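Side-chain contacts in sulfide-quinone reductase (Aquifex aeolicus, PDB 3HYW), which oxidises hydrogen sulfide with a quinone as electron acceptor, using bound FAD, and builds up polysulfur that is probably released as cyclooctasulfur: residues 5-10 and 16-21; 100-105 and 326-331. All blocks are in the same frame, centred on the assembly; numbering follows the deposited sequence.

In the fold
Both contacts lie on the same parallel sheet of the FAD-binding Rossmann-type domain, where strands 4-8 and 100-103 are neighbours. Their centres are about 8 Å apart. Contact 1 joins strand 4-8 to helix 12-24, its own successor in the chain. Contact 2 joins strand 100-103 to helix 314-332, more than 200 residues further on. Contact 1 is small, wholly buried and purely aliphatic. Contact 2 is larger. It combines an aliphatic pair and a CH-pi contact in the core with a hydrogen bond from Y100 to the exposed D331. The C-terminal ends of both strand segments reach FAD, and I8 CG2 packs on T105 CG2 beside the adenine.

Contact 1: residues 5-10 and 16-21. With FAD (flavin-adenine dinucleotide), chain G.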
# COMPACT_ATOMS: atom_id res chain seq x y z
N VAL A 5 -42.27 -11.02 29.75
CA VAL A 5 -41.40 -11.07 28.58
C VAL A 5 -40.73 -12.44 28.49
O VAL A 5 -40.15 -12.92 29.48
CB VAL A 5 -40.31 -9.96 28.60
CG1 VAL A 5 -39.40 -10.08 27.39
CG2 VAL A 5 -40.95 -8.59 28.64
N VAL A 6 -40.82 -13.07 27.33
CA VAL A 6 -40.04 -14.27 27.05
C VAL A 6 -38.84 -13.90 26.19
O VAL A 6 -38.98 -13.22 25.17
CB VAL A 6 -40.88 -15.37 26.35
CG1 VAL A 6 -40.00 -16.53 25.86
CG2 VAL A 6 -41.98 -15.89 27.28
N VAL A 7 -37.66 -14.36 26.62
CA VAL A 7 -36.43 -14.18 25.86
C VAL A 7 -35.95 -15.55 25.41
O VAL A 7 -35.74 -16.45 26.23
CB VAL A 7 -35.33 -13.49 26.71
CG1 VAL A 7 -34.05 -13.33 25.90
CG2 VAL A 7 -35.82 -12.14 27.24
N ILE A 8 -35.80 -15.72 24.10
CA ILE A 8 -35.26 -16.96 23.56
C ILE A 8 -33.77 -16.79 23.28
O ILE A 8 -33.38 -16.05 22.36
CB ILE A 8 -35.98 -17.43 22.28
CG1 ILE A 8 -37.51 -17.48 22.49
CG2 ILE A 8 -35.46 -18.80 21.87
CD1 ILE A 8 -38.30 -17.85 21.21
N GLY A 9 -32.95 -17.49 24.06
CA GLY A 9 -31.50 -17.49 23.85
C GLY A 9 -30.76 -17.00 25.08
O GLY A 9 -31.02 -15.90 25.57
N GLY A 10 -29.85 -17.83 25.57
CA GLY A 10 -29.03 -17.49 26.74
C GLY A 10 -27.61 -17.07 26.40
O GLY A 10 -26.66 -17.50 27.05
N ALA A 16 -28.21 -9.85 27.83
CA ALA A 16 -28.20 -8.39 27.89
C ALA A 16 -29.61 -7.80 27.92
O ALA A 16 -29.88 -6.89 28.70
CB ALA A 16 -27.40 -7.80 26.71
N THR A 17 -30.50 -8.33 27.09
CA THR A 17 -31.88 -7.86 27.06
C THR A 17 -32.62 -8.19 28.37
O THR A 17 -33.26 -7.31 28.94
CB THR A 17 -32.67 -8.39 25.83
OG1 THR A 17 -31.84 -8.28 24.66
CG2 THR A 17 -33.94 -7.57 25.61
N ALA A 18 -32.53 -9.43 28.83
CA ALA A 18 -33.13 -9.84 30.10
C ALA A 18 -32.65 -9.01 31.30
O ALA A 18 -33.47 -8.57 32.10
CB ALA A 18 -32.91 -11.32 30.36
N TYR A 19 -31.34 -8.80 31.41
CA TYR A 19 -30.78 -8.00 32.50
C TYR A 19 -31.19 -6.53 32.38
O TYR A 19 -31.52 -5.89 33.38
CB TYR A 19 -29.25 -8.11 32.57
CG TYR A 19 -28.69 -9.43 33.10
CD1 TYR A 19 -29.47 -10.58 33.19
CD2 TYR A 19 -27.34 -9.53 33.44
CE1 TYR A 19 -28.93 -11.79 33.65
CE2 TYR A 19 -26.80 -10.72 33.89
CZ TYR A 19 -27.59 -11.84 33.99
OH TYR A 19 -27.04 -13.02 34.44
N ASN A 20 -31.19 -6.00 31.15
CA ASN A 20 -31.59 -4.60 30.93
C ASN A 20 -33.04 -4.39 31.36
O ASN A 20 -33.35 -3.43 32.05
CB ASN A 20 -31.42 -4.18 29.47
CG ASN A 20 -29.99 -3.85 29.09
OD1 ASN A 20 -29.24 -3.25 29.86
ND2 ASN A 20 -29.61 -4.22 27.88
N LEU A 21 -33.91 -5.31 30.95
CA LEU A 21 -35.32 -5.30 31.35
C LEU A 21 -35.51 -5.41 32.86
O LEU A 21 -36.33 -4.69 33.44
CB LEU A 21 -36.08 -6.42 30.65
CG LEU A 21 -36.45 -6.20 29.18
CD1 LEU A 21 -36.90 -7.52 28.57
CD2 LEU A 21 -37.54 -5.13 29.03
PA FAD G . -25.07 -16.23 21.08
O1A FAD G . -24.26 -15.43 22.07
O2A FAD G . -24.39 -17.30 20.27
O5B FAD G . -26.29 -16.85 21.90
C5B FAD G . -27.37 -17.54 21.31
C4B FAD G . -28.02 -18.36 22.41
O4B FAD G . -29.27 -18.89 21.96
C3B FAD G . -27.17 -19.56 22.78
O3B FAD G . -27.20 -19.72 24.21
C2B FAD G . -27.87 -20.72 22.10
O2B FAD G . -27.64 -21.96 22.79
C1B FAD G . -29.32 -20.30 22.19
N9A FAD G . -30.23 -20.93 21.19
C8A FAD G . -29.97 -21.19 19.89
N7A FAD G . -31.07 -21.74 19.33
C5A FAD G . -32.01 -21.84 20.29
C6A FAD G . -33.32 -22.32 20.32
N6A FAD G . -33.89 -22.84 19.20
N1A FAD G . -34.03 -22.27 21.48
C2A FAD G . -33.49 -21.76 22.60
N3A FAD G . -32.23 -21.29 22.60
C4A FAD G . -31.48 -21.32 21.46
N1 FAD G . -17.93 -10.07 18.75
C2 FAD G . -17.14 -9.10 19.27
O2 FAD G . -17.61 -7.96 19.47
N3 FAD G . -15.85 -9.33 19.60
C4 FAD G . -15.31 -10.56 19.41
O4 FAD G . -14.01 -10.81 19.72
C4X FAD G . -16.10 -11.57 18.87
N5 FAD G . -15.56 -12.79 18.67
C5X FAD G . -16.31 -13.80 18.16
C6 FAD G . -15.73 -15.06 17.98
C7 FAD G . -16.47 -16.10 17.44
C7M FAD G . -15.80 -17.45 17.26
C8 FAD G . -17.80 -15.88 17.09
C8M FAD G . -18.67 -16.98 16.49
C9 FAD G . -18.37 -14.62 17.27
C9A FAD G . -17.64 -13.56 17.82
N10 FAD G . -18.19 -12.32 18.02
C10 FAD G . -17.43 -11.32 18.53
C1' FAD G . -19.58 -12.05 17.59
C2' FAD G . -20.70 -11.97 18.60
O2' FAD G . -20.34 -11.08 19.67
C3' FAD G . -21.06 -13.37 19.08
O3' FAD G . -21.44 -14.18 17.94
C4' FAD G . -22.19 -13.34 20.09
O4' FAD G . -22.19 -14.59 20.79
C5' FAD G . -23.54 -13.11 19.42
O5' FAD G . -24.56 -13.00 20.40
P FAD G . -26.03 -13.64 20.20
O1P FAD G . -26.81 -13.38 21.46
O2P FAD G . -26.61 -13.23 18.86
O3P FAD G . -25.76 -15.23 20.04
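V7 and A18 mark the closest backbone approach of segments 5-10 and 16-21, with 6.9 Å between their CA atoms. Residues 5-8 are strand, G9 and G10 belong to the turn, and 16-21 is helix. Two aliphatic pairs make the side-chain contact. V5 and L21 reach toward each other tip to tip, and V5 CG1 lies 3.8 Å from L21 CD1. V5 CG2 is a little further from the same methyl, so L21 CD1 faces both branches of the valine. L21 holds CG beside its backbone N (chi1 -77°), and from there CD1 reaches V5. Further along, V7 CG2 meets A18 CB at 4.3 Å, a looser touch; A18 makes it with its only side-chain carbon. A18 and L21 also touch I30 on strand 29-33. This is the first beta-alpha-beta unit of the Rossmann-type FAD domain, with its glycine-rich turn between strand and helix. G9 and G10 are part of the experimentally established FAD site, and G9 CA comes within 3.2 Å of FAD O4B, the ribose ring oxygen. On the strand's other side from V7, I8 points CG2 at the adenine, 3.6 Å from FAD C2A. T17 OG1 is hydrogen-bonded to G13 O, within the helix that follows the turn.

Contact 2: residues 100-105 and 326-331; sequences YLVIAT and HNIVND. With FAD (flavin-adenine dinucleotide), chain G.
Y100 and I328 pass each other in opposite directions, with the isoleucine over one face of the tyrosine ring. The axes of strand 100-103 and helix 326-331 run almost exactly antiparallel, at 176°, and come within 10.4 Å. I328 divides its two branches between two strand residues. Its CG2 methyl sits almost straight above the Y100 ring, 4.0 Å from the centroid. This is a CH-pi contact, displaced toward the CG end of the ring, where I328 CG2 is 3.9 Å from Y100 CG. The other branch runs out from CB in an extended shape. It carries I328 CD1 to 3.7 Å from V102 CG2, and these two side chains meet at a slant.

The far end of the tyrosine is polar. Y100 OH donates a short hydrogen bond of 2.5 Å to D331 OD2, using the anti lone pair, the one turned away from OD1. D331 lies at the ring edge, close to the ring plane, while its carboxylate plane stands 80° to the ring. Its CG is anti to the backbone N (chi1 -171°), which swings the carboxylate out to the hydroxyl. The ring is therefore held at its rim by a hydrogen bond and on one face by a methyl. D331 is exposed, whereas Y100, V102 and I328 are buried. I328 also touches L21 and F290, and V102 touches T17. At the other end of the strand, T105 CG2 packs 3.7 Å from FAD C5A on the adenine. Helix 314-332 thus packs with helix 12-24 on one side of the parallel sheet of the Rossmann-type FAD-binding fold, which is found in the pyridine nucleotide-disulphide oxidoreductase family.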
# COMPACT_ATOMS: atom_id res chain seq x y z
N TYR A 100 -44.57 -9.82 25.59
CA TYR A 100 -43.52 -9.42 24.65
C TYR A 100 -42.55 -10.57 24.46
O TYR A 100 -42.31 -11.34 25.39
CB TYR A 100 -42.77 -8.18 25.17
CG TYR A 100 -43.66 -7.00 25.46
CD1 TYR A 100 -43.85 -5.99 24.52
CD2 TYR A 100 -44.31 -6.90 26.69
CE1 TYR A 100 -44.69 -4.91 24.80
CE2 TYR A 100 -45.15 -5.83 26.97
CZ TYR A 100 -45.33 -4.84 26.03
OH TYR A 100 -46.15 -3.78 26.33
N LEU A 101 -41.99 -10.68 23.26
CA LEU A 101 -41.04 -11.74 22.93
C LEU A 101 -39.74 -11.16 22.38
O LEU A 101 -39.77 -10.32 21.48
CB LEU A 101 -41.63 -12.71 21.90
CG LEU A 101 -40.71 -13.81 21.36
CD1 LEU A 101 -40.49 -14.89 22.41
CD2 LEU A 101 -41.23 -14.42 20.08
N VAL A 102 -38.61 -11.61 22.93
CA VAL A 102 -37.29 -11.25 22.40
C VAL A 102 -36.62 -12.50 21.82
O VAL A 102 -36.35 -13.47 22.53
CB VAL A 102 -36.38 -10.64 23.49
CG1 VAL A 102 -35.02 -10.27 22.91
CG2 VAL A 102 -37.03 -9.42 24.13
N ILE A 103 -36.34 -12.45 20.52
CA ILE A 103 -35.65 -13.55 19.84
C ILE A 103 -34.16 -13.24 19.77
O ILE A 103 -33.75 -12.25 19.14
CB ILE A 103 -36.24 -13.83 18.44
CG1 ILE A 103 -37.76 -14.02 18.53
CG2 ILE A 103 -35.55 -15.07 17.81
CD1 ILE A 103 -38.49 -14.03 17.21
N ALA A 104 -33.36 -14.09 20.41
CA ALA A 104 -31.91 -13.89 20.50
C ALA A 104 -31.14 -15.21 20.43
O ALA A 104 -30.26 -15.48 21.26
CB ALA A 104 -31.57 -13.12 21.78
N THR A 105 -31.47 -16.02 19.43
CA THR A 105 -30.96 -17.38 19.30
C THR A 105 -29.56 -17.50 18.67
O THR A 105 -29.01 -18.59 18.57
CB THR A 105 -31.94 -18.26 18.47
OG1 THR A 105 -32.28 -17.58 17.26
CG2 THR A 105 -33.21 -18.53 19.25
N HIS A 326 -35.60 -0.75 26.44
CA HIS A 326 -36.28 0.54 26.58
C HIS A 326 -37.59 0.59 25.80
O HIS A 326 -38.59 1.12 26.30
CB HIS A 326 -35.38 1.70 26.17
CG HIS A 326 -34.41 2.11 27.23
ND1 HIS A 326 -34.77 2.90 28.30
CD2 HIS A 326 -33.09 1.82 27.40
CE1 HIS A 326 -33.71 3.09 29.08
NE2 HIS A 326 -32.69 2.44 28.56
N ASN A 327 -37.56 0.04 24.59
CA ASN A 327 -38.74 -0.02 23.73
C ASN A 327 -39.88 -0.82 24.35
O ASN A 327 -41.05 -0.42 24.28
CB ASN A 327 -38.37 -0.59 22.36
CG ASN A 327 -37.57 0.39 21.51
OD1 ASN A 327 -36.93 0.01 20.53
ND2 ASN A 327 -37.60 1.66 21.89
N ILE A 328 -39.55 -1.97 24.96
CA ILE A 328 -40.52 -2.81 25.65
C ILE A 328 -41.11 -2.12 26.89
O ILE A 328 -42.33 -2.10 27.09
CB ILE A 328 -39.90 -4.19 26.04
CG1 ILE A 328 -39.71 -5.05 24.79
CG2 ILE A 328 -40.80 -4.93 27.05
CD1 ILE A 328 -38.87 -6.31 25.01
N VAL A 329 -40.22 -1.57 27.71
CA VAL A 329 -40.59 -0.87 28.93
C VAL A 329 -41.48 0.34 28.61
O VAL A 329 -42.52 0.54 29.26
CB VAL A 329 -39.31 -0.47 29.72
CG1 VAL A 329 -39.58 0.63 30.72
CG2 VAL A 329 -38.74 -1.70 30.42
N ASN A 330 -41.11 1.12 27.60
CA ASN A 330 -41.89 2.28 27.18
C ASN A 330 -43.25 1.92 26.60
O ASN A 330 -44.21 2.69 26.74
CB ASN A 330 -41.10 3.14 26.19
CG ASN A 330 -40.03 3.96 26.87
OD1 ASN A 330 -39.87 3.89 28.09
ND2 ASN A 330 -39.30 4.75 26.09
N ASP A 331 -43.35 0.77 25.94
CA ASP A 331 -44.65 0.30 25.48
C ASP A 331 -45.56 -0.01 26.67
O ASP A 331 -46.72 0.44 26.70
CB ASP A 331 -44.53 -0.92 24.56
CG ASP A 331 -45.86 -1.27 23.91
OD1 ASP A 331 -46.27 -0.55 22.97
OD2 ASP A 331 -46.49 -2.25 24.34
PA FAD G . -25.07 -16.23 21.08
O1A FAD G . -24.26 -15.43 22.07
O2A FAD G . -24.39 -17.30 20.27
O5B FAD G . -26.29 -16.85 21.90
C5B FAD G . -27.37 -17.54 21.31
C4B FAD G . -28.02 -18.36 22.41
O4B FAD G . -29.27 -18.89 21.96
C3B FAD G . -27.17 -19.56 22.78
O3B FAD G . -27.20 -19.72 24.21
C2B FAD G . -27.87 -20.72 22.10
O2B FAD G . -27.64 -21.96 22.79
C1B FAD G . -29.32 -20.30 22.19
N9A FAD G . -30.23 -20.93 21.19
C8A FAD G . -29.97 -21.19 19.89
N7A FAD G . -31.07 -21.74 19.33
C5A FAD G . -32.01 -21.84 20.29
C6A FAD G . -33.32 -22.32 20.32
N6A FAD G . -33.89 -22.84 19.20
N1A FAD G . -34.03 -22.27 21.48
C2A FAD G . -33.49 -21.76 22.60
N3A FAD G . -32.23 -21.29 22.60
C4A FAD G . -31.48 -21.32 21.46
N1 FAD G . -17.93 -10.07 18.75
C2 FAD G . -17.14 -9.10 19.27
O2 FAD G . -17.61 -7.96 19.47
N3 FAD G . -15.85 -9.33 19.60
C4 FAD G . -15.31 -10.56 19.41
O4 FAD G . -14.01 -10.81 19.72
C4X FAD G . -16.10 -11.57 18.87
N5 FAD G . -15.56 -12.79 18.67
C5X FAD G . -16.31 -13.80 18.16
C6 FAD G . -15.73 -15.06 17.98
C7 FAD G . -16.47 -16.10 17.44
C7M FAD G . -15.80 -17.45 17.26
C8 FAD G . -17.80 -15.88 17.09
C8M FAD G . -18.67 -16.98 16.49
C9 FAD G . -18.37 -14.62 17.27
C9A FAD G . -17.64 -13.56 17.82
N10 FAD G . -18.19 -12.32 18.02
C10 FAD G . -17.43 -11.32 18.53
C1' FAD G . -19.58 -12.05 17.59
C2' FAD G . -20.70 -11.97 18.60
O2' FAD G . -20.34 -11.08 19.67
C3' FAD G . -21.06 -13.37 19.08
O3' FAD G . -21.44 -14.18 17.94
C4' FAD G . -22.19 -13.34 20.09
O4' FAD G . -22.19 -14.59 20.79
C5' FAD G . -23.54 -13.11 19.42
O5' FAD G . -24.56 -13.00 20.40
P FAD G . -26.03 -13.64 20.20
O1P FAD G . -26.81 -13.38 21.46
O2P FAD G . -26.61 -13.23 18.86
O3P FAD G . -25.76 -15.23 20.04